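Local atomic coordinates of putative alcohol dehydrogenase (Sinorhizobium meliloti, PDB entry 4J6F), a protein that probably works as a zinc-binding, NAD(P)-dependent alcohol dehydrogenase of the medium-chain dehydrogenase/reductase superfamily. Residues I66-C71 with T112-H117; G72-D77 with V374-V379; V176-T181 with E344-R349; D182-T187 with P350-V355. All coordinates share one frame; numbering follows the deposited sequence.

Interaction 1: I66-C71 with T112-H117; sequences IKVTAC and TDTVGH
Ile66 and Val68 both press on Thr114 on the buried face of the strand pair. The methyl CG2 of Thr114 lies 3.5 Å from Val68 CG1, the side chains meeting at about a right angle, and 3.9 Å from Ile66 CD1. Ile66 brings that atom inward because its CG1 stands between the backbone N and the carbonyl carbon (chi1 61°), from where the chain runs extended past Gly116 N. With an alanine at Ile66, the methyl of Thr114 and the flanking Val134 and Val136 of strand 133-140 would probably face a gap where the isoleucine branch had filled the interior. The pair forms part of the sheet of the GroES-like domain, and its antiparallel register is interrupted by a classic beta bulge: Thr69 N donates to Val115 O over 2.9 Å and almost straight (173°), Ala70 N reaches the same oxygen in a weak bond of 3.3 Å, and Val115 N donates to Ala70 O. The Lys67 and His117 end lies nearer solvent. Lys67 and His117 pair through two backbone bonds, Lys67 N to His117 O being 2.7 Å, while the rest of the lysine chain leads away to the exposed surface. Thr69 CG2 touches the edge of the imidazole, 3.6 Å from His117 CD2. His117 NE2 and Thr69 OG1 both bond to Asp182 OD2, which probably helps to set the turn of the ring.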
# COMPACT_ATOMS: atom_id res chain seq x y z
N ILE A 66 9.59 -28.42 26.35
CA ILE A 66 10.91 -27.84 26.65
C ILE A 66 10.99 -27.23 28.03
O ILE A 66 9.99 -26.76 28.57
CB ILE A 66 11.36 -26.79 25.61
CG1 ILE A 66 10.40 -25.60 25.57
CG2 ILE A 66 11.52 -27.41 24.24
CD1 ILE A 66 10.87 -24.49 24.66
N LYS A 67 12.18 -27.24 28.60
CA LYS A 67 12.45 -26.50 29.81
C LYS A 67 12.97 -25.12 29.41
O LYS A 67 14.09 -25.00 28.87
CB LYS A 67 13.44 -27.25 30.70
CG LYS A 67 13.98 -26.39 31.82
CD LYS A 67 14.21 -27.15 33.11
CE LYS A 67 14.35 -26.15 34.25
NZ LYS A 67 15.32 -26.68 35.24
N VAL A 68 12.15 -24.09 29.63
CA VAL A 68 12.48 -22.74 29.16
C VAL A 68 13.70 -22.19 29.87
O VAL A 68 13.78 -22.22 31.08
CB VAL A 68 11.33 -21.74 29.37
CG1 VAL A 68 11.57 -20.49 28.54
CG2 VAL A 68 9.99 -22.37 29.01
N THR A 69 14.64 -21.67 29.10
CA THR A 69 15.84 -21.12 29.70
C THR A 69 15.89 -19.62 29.54
O THR A 69 16.51 -18.94 30.37
CB THR A 69 17.10 -21.78 29.15
OG1 THR A 69 17.02 -21.78 27.72
CG2 THR A 69 17.20 -23.24 29.67
N ALA A 70 15.21 -19.12 28.50
CA ALA A 70 15.11 -17.69 28.18
C ALA A 70 13.87 -17.40 27.34
O ALA A 70 13.44 -18.25 26.57
CB ALA A 70 16.36 -17.22 27.44
N CYS A 71 13.30 -16.20 27.49
CA CYS A 71 12.18 -15.74 26.65
C CYS A 71 12.20 -14.22 26.45
O CYS A 71 12.17 -13.46 27.42
CB CYS A 71 10.83 -16.16 27.24
SG CYS A 71 9.47 -15.88 26.08
N THR A 112 6.84 -14.91 23.41
CA THR A 112 7.00 -15.39 22.05
C THR A 112 8.38 -15.93 21.72
O THR A 112 8.50 -16.93 21.03
CB THR A 112 6.67 -14.28 21.04
OG1 THR A 112 7.30 -13.07 21.46
CG2 THR A 112 5.21 -14.04 20.99
N ASP A 113 9.41 -15.26 22.20
CA ASP A 113 10.80 -15.59 21.84
C ASP A 113 11.45 -16.58 22.78
O ASP A 113 12.38 -16.25 23.50
CB ASP A 113 11.63 -14.32 21.77
CG ASP A 113 11.09 -13.34 20.76
OD1 ASP A 113 10.35 -13.79 19.86
OD2 ASP A 113 11.39 -12.13 20.87
N THR A 114 10.96 -17.82 22.75
CA THR A 114 11.34 -18.83 23.72
C THR A 114 12.54 -19.67 23.26
O THR A 114 12.58 -20.15 22.12
CB THR A 114 10.15 -19.74 24.04
OG1 THR A 114 9.02 -18.93 24.39
CG2 THR A 114 10.45 -20.66 25.19
N VAL A 115 13.51 -19.83 24.15
CA VAL A 115 14.57 -20.80 23.95
C VAL A 115 14.52 -21.79 25.12
O VAL A 115 14.24 -21.40 26.25
CB VAL A 115 15.96 -20.12 23.87
CG1 VAL A 115 17.08 -21.16 23.82
CG2 VAL A 115 16.05 -19.21 22.66
N GLY A 116 14.78 -23.07 24.84
CA GLY A 116 14.85 -24.08 25.91
C GLY A 116 15.44 -25.42 25.50
O GLY A 116 15.98 -25.58 24.41
N HIS A 117 15.30 -26.40 26.40
CA HIS A 117 15.83 -27.76 26.21
C HIS A 117 14.68 -28.78 26.22
O HIS A 117 13.86 -28.79 27.14
CB HIS A 117 16.87 -28.07 27.28
CG HIS A 117 18.07 -27.18 27.20
ND1 HIS A 117 19.29 -27.61 26.71
CD2 HIS A 117 18.23 -25.86 27.48
CE1 HIS A 117 20.15 -26.61 26.72
NE2 HIS A 117 19.53 -25.53 27.18

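Interaction 2: G72-D77 with V374-V379; sequences GMNNTD and VGKLVV
Met73 N donates to Leu377 O over 2.9 Å in a nearly straight bond (171°), directed almost along the C=O axis. The carbonyl of Met73 is tied back by a water that donates to it and accepts from Leu377 N, also at 2.9 Å. Lys376 adds a second polar link. Bent at three of its torsions, its chain curls round to bring NZ within 3.3 Å of Met73 O and 3.4 Å of Asn74 OD1; both bonds are weak, and a further water accepts from the ammonium and may also donate to Asn74 OD1. The stronger partner of that ammonium is Asp113, in a salt bridge, and Asn74 ND2 bonds to the same carboxylate. A methionine in place of Lys376 would probably leave Asp113 without its charged mate and deprive Met73 O and Asn74 OD1 of a donor, with the amide less firmly positioned. In the fold, this is where the C-terminal strand 376-380 returns to strand 63-72 of the catalytic domain, Gly72 and Val378 forming an antiparallel non-hydrogen-bonded pair with CA atoms 4.2 Å apart. Packing lies beyond. With CG beside the backbone N (chi1 -41°) and the chain extended at chi2, the selenomethionine Met73 sets its SE 4.0 Å from Leu377 CB, while its CG stands 3.9 Å from Val379 CG2. Phe361 and Phe368 of helix 361-370 also touch this side chain.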
# COMPACT_ATOMS: atom_id res chain seq x y z
N GLY A 72 12.22 -13.79 25.20
CA GLY A 72 12.39 -12.37 24.89
C GLY A 72 11.08 -11.63 24.87
O GLY A 72 10.08 -12.18 24.43
N MSE A 73 11.09 -10.38 25.32
CA MSE A 73 9.87 -9.54 25.39
C MSE A 73 9.61 -8.78 24.10
O MSE A 73 10.54 -8.32 23.43
CB MSE A 73 9.98 -8.55 26.53
CG MSE A 73 10.60 -9.17 27.78
SE MSE A 73 10.43 -7.87 29.26
CE MSE A 73 8.50 -8.06 29.66
N ASN A 74 8.33 -8.63 23.76
CA ASN A 74 7.89 -7.92 22.56
C ASN A 74 6.69 -7.01 22.81
O ASN A 74 5.93 -7.21 23.76
CB ASN A 74 7.53 -8.92 21.47
CG ASN A 74 8.73 -9.69 21.00
OD1 ASN A 74 9.61 -9.16 20.31
ND2 ASN A 74 8.80 -10.95 21.39
N ASN A 75 6.49 -6.02 21.95
CA ASN A 75 5.35 -5.13 22.08
C ASN A 75 4.00 -5.85 22.17
O ASN A 75 3.10 -5.45 22.92
CB ASN A 75 5.37 -4.13 20.93
CG ASN A 75 6.36 -3.02 21.17
OD1 ASN A 75 6.96 -2.93 22.24
ND2 ASN A 75 6.53 -2.17 20.18
N THR A 76 3.87 -6.93 21.41
CA THR A 76 2.62 -7.66 21.38
C THR A 76 2.23 -8.18 22.77
O THR A 76 1.05 -8.29 23.06
CB THR A 76 2.66 -8.77 20.32
OG1 THR A 76 1.33 -9.24 20.09
CG2 THR A 76 3.55 -9.92 20.75
N ASP A 77 3.22 -8.47 23.63
CA ASP A 77 2.99 -8.81 25.05
C ASP A 77 2.07 -7.80 25.70
O ASP A 77 1.06 -8.15 26.32
CB ASP A 77 4.30 -8.73 25.85
CG ASP A 77 5.33 -9.78 25.45
OD1 ASP A 77 5.06 -10.62 24.56
OD2 ASP A 77 6.43 -9.74 26.06
N VAL A 374 18.53 -0.47 24.41
CA VAL A 374 18.63 -0.86 23.00
C VAL A 374 18.56 -2.37 22.81
O VAL A 374 19.01 -3.13 23.66
CB VAL A 374 19.91 -0.34 22.35
CG1 VAL A 374 19.99 -0.82 20.91
CG2 VAL A 374 19.95 1.18 22.41
N GLY A 375 17.98 -2.79 21.69
CA GLY A 375 17.80 -4.20 21.42
C GLY A 375 16.64 -4.78 22.22
O GLY A 375 15.54 -4.21 22.23
N LYS A 376 16.87 -5.91 22.87
CA LYS A 376 15.78 -6.65 23.49
C LYS A 376 16.01 -7.06 24.93
O LYS A 376 17.12 -7.32 25.35
CB LYS A 376 15.45 -7.87 22.64
CG LYS A 376 15.63 -7.62 21.15
CD LYS A 376 14.58 -8.30 20.29
CE LYS A 376 13.20 -8.28 20.92
NZ LYS A 376 12.83 -9.64 21.40
N LEU A 377 14.92 -7.11 25.69
CA LEU A 377 14.93 -7.59 27.07
C LEU A 377 14.53 -9.06 27.08
O LEU A 377 13.64 -9.50 26.32
CB LEU A 377 14.03 -6.73 27.96
CG LEU A 377 14.32 -5.22 28.01
CD1 LEU A 377 13.45 -4.54 29.05
CD2 LEU A 377 15.78 -4.87 28.27
N VAL A 378 15.23 -9.83 27.91
CA VAL A 378 15.04 -11.29 28.00
C VAL A 378 14.61 -11.71 29.41
O VAL A 378 15.22 -11.28 30.41
CB VAL A 378 16.34 -12.03 27.63
CG1 VAL A 378 16.12 -13.53 27.68
CG2 VAL A 378 16.81 -11.60 26.25
N VAL A 379 13.58 -12.55 29.48
CA VAL A 379 13.09 -13.06 30.77
C VAL A 379 13.55 -14.50 31.01
O VAL A 379 13.32 -15.37 30.17
CB VAL A 379 11.57 -12.97 30.86
CG1 VAL A 379 11.08 -13.64 32.12
CG2 VAL A 379 11.13 -11.51 30.83
O HOH W 1 12.42 -6.65 24.20
O HOH W 2 12.00 -10.54 18.74

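Interaction 3: V176-T181 with E344-R349; sequences VATDLT and EEKKIR
Ala177 and Glu344 make one of two polar links between the loop 176-181 and the C-terminal end of helix 333-344 with the loop that follows it; the second turns on a Schellman motif, where the helix, which follows the last strand of the Rossmann-type parallel sheet, ends and Lys346 leaves it with positive phi. Ala177 N donates to Glu344 OE1 over 2.8 Å, close to straight (170°), approaching the oxygen on its anti side. The glutamate chain is extended beyond CG, which carries the carboxylate to Ala177; CG itself lies 3.6 Å from Val176 CG1. At the second link, Lys346 NZ forms a salt bridge with Asp179, 3.1 Å from OD1 on the syn side and 30° out of the carboxylate plane; the bond from the same nitrogen to Asp179 OD2 is weak. The side chains meet at about a right angle, exposed, so water probably softens the ion pair. Asp179 presents its carboxylate from the hindered rotamer, CG lying between backbone N and carbonyl carbon (chi1 42°). The Leu180 and Lys346 side chains pass each other pointing opposite ways, with Leu180 CD2 4.1 Å from Lys346 NZ. Behind this first shell, Val176 rests on Ile343, Leu180 packs on Phe188 and Leu185, and Leu180 O accepts from Arg133. An ST turn shapes the backbone round Asp179: Thr178 OG1 accepts from Leu180 N at 3.3 Å.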
# COMPACT_ATOMS: atom_id res chain seq x y z
N VAL A 176 19.57 -24.81 16.24
CA VAL A 176 20.33 -23.83 15.48
C VAL A 176 21.84 -24.07 15.61
O VAL A 176 22.39 -24.08 16.72
CB VAL A 176 19.95 -22.41 15.92
CG1 VAL A 176 20.53 -21.38 14.97
CG2 VAL A 176 18.43 -22.26 15.95
N ALA A 177 22.53 -24.13 14.49
CA ALA A 177 23.95 -24.41 14.50
C ALA A 177 24.69 -23.14 14.83
O ALA A 177 25.18 -22.44 13.95
CB ALA A 177 24.38 -24.94 13.15
N THR A 178 24.76 -22.84 16.12
CA THR A 178 25.39 -21.61 16.62
C THR A 178 25.92 -21.75 18.03
O THR A 178 25.44 -22.56 18.82
CB THR A 178 24.46 -20.37 16.51
OG1 THR A 178 25.12 -19.24 17.08
CG2 THR A 178 23.14 -20.59 17.25
N ASP A 179 26.91 -20.93 18.35
CA ASP A 179 27.60 -20.96 19.63
C ASP A 179 27.01 -19.93 20.61
O ASP A 179 27.56 -19.69 21.68
CB ASP A 179 29.10 -20.70 19.42
CG ASP A 179 29.37 -19.58 18.40
OD1 ASP A 179 29.09 -19.77 17.19
OD2 ASP A 179 29.84 -18.50 18.81
N LEU A 180 25.89 -19.33 20.24
CA LEU A 180 25.25 -18.33 21.08
C LEU A 180 24.60 -18.93 22.33
O LEU A 180 24.08 -20.04 22.30
CB LEU A 180 24.20 -17.57 20.30
CG LEU A 180 24.53 -16.81 19.00
CD1 LEU A 180 23.24 -16.22 18.45
CD2 LEU A 180 25.60 -15.74 19.16
N THR A 181 24.64 -18.15 23.41
CA THR A 181 23.86 -18.36 24.63
C THR A 181 22.37 -18.55 24.36
O THR A 181 21.83 -17.99 23.41
CB THR A 181 23.95 -17.11 25.51
OG1 THR A 181 25.27 -16.59 25.45
CG2 THR A 181 23.66 -17.41 26.93
N GLU A 344 22.83 -18.33 11.84
CA GLU A 344 23.90 -19.33 11.71
C GLU A 344 25.13 -18.79 11.01
O GLU A 344 26.23 -18.93 11.50
CB GLU A 344 23.40 -20.59 11.03
CG GLU A 344 22.50 -21.42 11.93
CD GLU A 344 21.93 -22.64 11.22
OE1 GLU A 344 21.49 -23.60 11.90
OE2 GLU A 344 21.92 -22.62 9.97
N GLU A 345 24.92 -18.14 9.86
CA GLU A 345 26.01 -17.50 9.11
C GLU A 345 26.53 -16.23 9.78
O GLU A 345 27.41 -15.57 9.26
CB GLU A 345 25.54 -17.17 7.68
CG GLU A 345 25.14 -18.37 6.84
CD GLU A 345 24.24 -18.01 5.66
OE1 GLU A 345 24.04 -16.80 5.38
OE2 GLU A 345 23.73 -18.94 5.01
N LYS A 346 25.96 -15.90 10.94
CA LYS A 346 26.28 -14.66 11.67
C LYS A 346 26.16 -13.36 10.84
O LYS A 346 26.98 -12.45 10.98
CB LYS A 346 27.64 -14.76 12.37
CG LYS A 346 27.65 -15.70 13.56
CD LYS A 346 29.04 -15.82 14.17
CE LYS A 346 29.14 -17.02 15.09
NZ LYS A 346 28.30 -16.89 16.32
N LYS A 347 25.14 -13.28 9.99
CA LYS A 347 24.92 -12.07 9.21
C LYS A 347 24.16 -11.05 10.05
O LYS A 347 24.16 -9.87 9.73
CB LYS A 347 24.18 -12.35 7.89
CG LYS A 347 24.90 -13.30 6.95
CD LYS A 347 24.51 -13.10 5.49
CE LYS A 347 25.53 -13.79 4.58
NZ LYS A 347 25.35 -13.51 3.12
N ILE A 348 23.50 -11.52 11.11
CA ILE A 348 22.96 -10.64 12.15
C ILE A 348 23.49 -11.09 13.52
O ILE A 348 23.98 -12.21 13.64
CB ILE A 348 21.41 -10.60 12.18
CG1 ILE A 348 20.84 -12.02 12.38
CG2 ILE A 348 20.88 -9.92 10.94
CD1 ILE A 348 19.33 -12.10 12.44
N ARG A 349 23.40 -10.22 14.53
CA ARG A 349 23.90 -10.55 15.87
C ARG A 349 22.90 -10.23 17.00
O ARG A 349 22.05 -9.34 16.87
CB ARG A 349 25.28 -9.91 16.11
CG ARG A 349 25.31 -8.39 16.09
CD ARG A 349 26.71 -7.86 16.39
NE ARG A 349 26.76 -6.40 16.45
CZ ARG A 349 26.61 -5.68 17.56
NH1 ARG A 349 26.38 -6.29 18.73
NH2 ARG A 349 26.69 -4.35 17.53

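Interaction 4: D182-T187 with P350-V355; sequences DIELAT and PLVGGV
Ile183 opens the contact by pushing its CG2 branch, anti to the backbone N, at two valines of the facing segment: it lies 4.1 Å from Val352 CG2, where the side chains cross at about a right angle, and the same distance from Val355 CG2, which it meets tip to tip. Glu184 comes next and lies over Pro350, its CB 3.8 Å from Pro350 CG. Its extended chain carries the carboxylate back to Thr181 N, just before the helix. The short helix 182-185 thus sits against the beginning of strand 352-357, which runs parallel to strand 376-380 in the mixed sheet, and Ile183 and Thr187 both extend the packing to Val378 there. At the helix's exit Thr187 folds back: its OG1, placed between the backbone N and the carbonyl carbon (chi1 69°), donates to Glu184 O at 3.0 Å. That hydroxyl also accepts from a water, which in turn takes the N-H of Leu351, the polar bridge across an otherwise apolar contact. Held in this rotation, Thr187 turns its methyl CG2 to Val352 CG2, 3.8 Å away.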
# COMPACT_ATOMS: atom_id res chain seq x y z
N ASP A 182 21.71 -19.32 25.22
CA ASP A 182 20.25 -19.40 25.22
C ASP A 182 19.64 -18.00 25.28
O ASP A 182 18.75 -17.68 24.48
CB ASP A 182 19.75 -20.28 26.37
CG ASP A 182 20.25 -21.72 26.29
OD1 ASP A 182 21.02 -22.06 25.35
OD2 ASP A 182 19.87 -22.53 27.17
N ILE A 183 20.13 -17.16 26.19
CA ILE A 183 19.67 -15.77 26.27
C ILE A 183 19.85 -15.01 24.94
O ILE A 183 18.95 -14.30 24.51
CB ILE A 183 20.34 -14.99 27.42
CG1 ILE A 183 19.88 -15.53 28.79
CG2 ILE A 183 20.03 -13.50 27.29
CD1 ILE A 183 20.70 -15.07 29.98
N GLU A 184 21.01 -15.18 24.30
CA GLU A 184 21.32 -14.47 23.06
C GLU A 184 20.38 -14.90 21.96
O GLU A 184 19.86 -14.08 21.20
CB GLU A 184 22.78 -14.71 22.66
CG GLU A 184 23.78 -14.08 23.62
CD GLU A 184 25.23 -14.20 23.17
OE1 GLU A 184 25.95 -13.18 23.27
OE2 GLU A 184 25.66 -15.30 22.74
N LEU A 185 20.14 -16.20 21.90
CA LEU A 185 19.24 -16.79 20.92
C LEU A 185 17.79 -16.35 21.10
O LEU A 185 17.02 -16.35 20.15
CB LEU A 185 19.34 -18.30 21.05
CG LEU A 185 19.17 -19.15 19.81
CD1 LEU A 185 20.02 -18.62 18.66
CD2 LEU A 185 19.57 -20.57 20.17
N ALA A 186 17.42 -15.97 22.33
CA ALA A 186 16.04 -15.59 22.63
C ALA A 186 15.68 -14.16 22.19
O ALA A 186 14.58 -13.67 22.47
CB ALA A 186 15.77 -15.76 24.12
N THR A 187 16.59 -13.49 21.51
CA THR A 187 16.36 -12.11 21.13
C THR A 187 15.68 -12.04 19.77
O THR A 187 15.17 -10.99 19.41
CB THR A 187 17.66 -11.28 21.14
OG1 THR A 187 18.52 -11.69 20.07
CG2 THR A 187 18.40 -11.43 22.45
N PRO A 350 22.98 -10.97 18.13
CA PRO A 350 22.00 -10.74 19.18
C PRO A 350 22.22 -9.41 19.89
O PRO A 350 23.36 -9.01 20.11
CB PRO A 350 22.24 -11.89 20.15
CG PRO A 350 23.70 -12.17 20.00
CD PRO A 350 24.02 -11.93 18.54
N LEU A 351 21.14 -8.73 20.24
CA LEU A 351 21.23 -7.47 20.96
C LEU A 351 20.59 -7.60 22.34
O LEU A 351 19.39 -7.43 22.51
CB LEU A 351 20.56 -6.37 20.15
CG LEU A 351 21.07 -6.25 18.71
CD1 LEU A 351 20.19 -5.34 17.88
CD2 LEU A 351 22.52 -5.78 18.72
N VAL A 352 21.39 -7.94 23.34
CA VAL A 352 20.81 -8.12 24.66
C VAL A 352 20.81 -6.81 25.43
O VAL A 352 21.87 -6.32 25.83
CB VAL A 352 21.48 -9.26 25.45
CG1 VAL A 352 20.85 -9.38 26.82
CG2 VAL A 352 21.34 -10.57 24.70
N GLY A 353 19.62 -6.26 25.64
CA GLY A 353 19.47 -4.98 26.32
C GLY A 353 19.39 -5.13 27.82
O GLY A 353 19.63 -4.17 28.55
N GLY A 354 19.03 -6.33 28.30
CA GLY A 354 18.96 -6.60 29.73
C GLY A 354 18.28 -7.92 30.03
O GLY A 354 17.55 -8.45 29.19
N VAL A 355 18.50 -8.45 31.22
CA VAL A 355 17.99 -9.76 31.57
C VAL A 355 17.23 -9.69 32.88
O VAL A 355 17.71 -9.10 33.84
CB VAL A 355 19.14 -10.74 31.73
CG1 VAL A 355 18.61 -12.11 32.15
CG2 VAL A 355 19.94 -10.82 30.44
O HOH W 3 18.99 -9.01 18.83

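Followed from the N terminus, strand 63-72 enters interaction 1 and leads straight into 72-77 of interaction 2. Interaction 1 closes first, over about forty residues, while interaction 2 waits for the C-terminal strand, so the two cross. Interaction 1 is complete before interactions 3 and 4 open. Their segments 176-181 and 182-187 are consecutive, as are 344-349 and 350-355; each closes a loop of about 160 residues, they cross, and both lie within the longer loop that interaction 2 completes. These loops hold the Rossmann-type sheet, so interactions 3 and 4 meet the chain returning to the catalytic domain. Backbone bonds of Lys376 join interactions 2 and 4, and Asp182 joins interactions 1 and 4.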